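PDB 6OWN: replicative DNA helicase from Mycobacterium smegmatis, which carries an intein that probably excises itself and joins the flanking helicase segments, a reaction reversibly inhibited by zinc. Local coordinates for residues Leu27-Glu32 / Asn123-Tyr128. Residues are numbered along the deposited sequence; the frame is centred on the assembly and turned at random.
Sequences LGPDGE and NPEHLY
Pro29 rests its ring against the Asn123-His126 turn and the start of the strand that follows it, and each of its side-chain atoms has a different nearest neighbour across the contact. CB lies 4.0 Å from CD1 of Leu127, an apolar touch. CG turns to the carboxylate of Glu125, 3.8 Å from OE2; the Glu125 chain is bent at chi2 (76°) and crosses the proline at about a right angle. CD meets the amide of Asn123 tip to tip, 3.7 Å from OD1. That amide is fixed from within its own turn and from the sheet beside it. Its ND2 gives Leu127 O a nearly straight bond of 2.9 Å, lying in the carbonyl plane and close to the plane of the amide, and also bonds to Thr34 on strand 33-39. OD1 accepts weak bonds from the backbone N atoms of Glu125 and Leu127. Where Leu27 leaves its strand, the backbones approach closely: Tyr128 CA makes a CA-H...O contact of 3.2 Å with Leu27 O, and Leu27 also pairs through its backbone with Leu129. Tyr128 sends its ring away from Pro29, and its side chain comes near a bound zinc ion. Two type I turns, Gly28 to Gly31 between strands 25-27 and 33-39 and Asn123 to His126 leading into strand 127-130, thus pack together in the all-beta fold of an intein (Hint) splicing domain, beside a zinc site that includes Tyr128.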
# COMPACT_ATOMS: atom_id res chain seq x y z
N LEU A 27 -1.12 9.68 5.05
CA LEU A 27 0.04 10.50 4.71
C LEU A 27 0.36 10.32 3.23
O LEU A 27 0.40 9.19 2.74
CB LEU A 27 1.25 10.12 5.56
CG LEU A 27 1.12 10.36 7.08
CD1 LEU A 27 2.48 10.18 7.78
CD2 LEU A 27 0.54 11.75 7.36
N GLY A 28 0.58 11.44 2.53
CA GLY A 28 0.87 11.43 1.12
C GLY A 28 2.34 11.20 0.84
O GLY A 28 3.13 10.89 1.74
N PRO A 29 2.75 11.37 -0.42
CA PRO A 29 4.13 11.00 -0.80
C PRO A 29 5.18 11.89 -0.18
O PRO A 29 6.35 11.50 -0.12
CB PRO A 29 4.12 11.12 -2.33
CG PRO A 29 3.07 12.15 -2.61
CD PRO A 29 2.01 11.96 -1.55
N ASP A 30 4.80 13.08 0.30
CA ASP A 30 5.69 13.98 1.02
C ASP A 30 5.48 13.91 2.53
O ASP A 30 6.02 14.76 3.25
CB ASP A 30 5.47 15.41 0.53
CG ASP A 30 4.01 15.86 0.66
OD1 ASP A 30 3.15 15.04 1.04
OD2 ASP A 30 3.74 17.04 0.36
N GLY A 31 4.71 12.94 3.01
CA GLY A 31 4.45 12.84 4.44
C GLY A 31 3.38 13.77 4.96
O GLY A 31 3.05 13.70 6.15
N GLU A 32 2.81 14.63 4.12
CA GLU A 32 1.75 15.53 4.56
C GLU A 32 0.39 14.83 4.54
O GLU A 32 0.21 13.84 3.82
CB GLU A 32 1.73 16.77 3.67
CG GLU A 32 3.01 17.61 3.77
CD GLU A 32 3.29 18.07 5.19
OE1 GLU A 32 2.34 18.45 5.90
OE2 GLU A 32 4.47 18.03 5.61
N ASN A 123 -4.38 13.34 -3.18
CA ASN A 123 -3.26 14.15 -3.66
C ASN A 123 -2.99 13.83 -5.13
O ASN A 123 -3.40 12.78 -5.63
CB ASN A 123 -2.02 13.91 -2.81
CG ASN A 123 -1.57 12.46 -2.82
OD1 ASN A 123 -0.92 12.01 -3.77
ND2 ASN A 123 -1.88 11.74 -1.76
N PRO A 124 -2.35 14.75 -5.87
CA PRO A 124 -2.25 14.57 -7.33
C PRO A 124 -1.49 13.32 -7.77
O PRO A 124 -1.65 12.89 -8.92
CB PRO A 124 -1.53 15.84 -7.79
CG PRO A 124 -1.84 16.86 -6.72
CD PRO A 124 -1.86 16.07 -5.45
N GLU A 125 -0.65 12.76 -6.92
CA GLU A 125 0.05 11.53 -7.25
C GLU A 125 -0.73 10.28 -6.86
O GLU A 125 -0.35 9.17 -7.25
CB GLU A 125 1.43 11.53 -6.59
CG GLU A 125 2.35 12.69 -7.03
CD GLU A 125 2.00 14.06 -6.41
OE1 GLU A 125 2.43 15.09 -6.98
OE2 GLU A 125 1.29 14.10 -5.36
N HIS A 126 -1.82 10.45 -6.11
CA HIS A 126 -2.68 9.35 -5.69
C HIS A 126 -1.90 8.26 -4.96
O HIS A 126 -2.10 7.06 -5.18
CB HIS A 126 -3.46 8.79 -6.88
CG HIS A 126 -4.36 9.81 -7.52
ND1 HIS A 126 -5.39 10.42 -6.82
CD2 HIS A 126 -4.37 10.35 -8.76
CE1 HIS A 126 -6.00 11.27 -7.62
NE2 HIS A 126 -5.41 11.25 -8.80
N LEU A 127 -1.03 8.69 -4.05
CA LEU A 127 -0.17 7.80 -3.29
C LEU A 127 -0.38 8.02 -1.80
O LEU A 127 -0.66 9.14 -1.36
CB LEU A 127 1.31 8.05 -3.58
CG LEU A 127 1.85 7.96 -5.01
CD1 LEU A 127 3.34 8.20 -5.01
CD2 LEU A 127 1.54 6.61 -5.62
N TYR A 128 -0.24 6.95 -1.03
CA TYR A 128 -0.23 7.03 0.43
C TYR A 128 0.86 6.11 0.96
O TYR A 128 1.32 5.20 0.28
CB TYR A 128 -1.59 6.68 1.05
CG TYR A 128 -2.12 5.30 0.73
CD1 TYR A 128 -2.87 5.07 -0.42
CD2 TYR A 128 -1.88 4.21 1.59
CE1 TYR A 128 -3.37 3.81 -0.72
CE2 TYR A 128 -2.38 2.95 1.30
CZ TYR A 128 -3.12 2.75 0.15
OH TYR A 128 -3.59 1.50 -0.15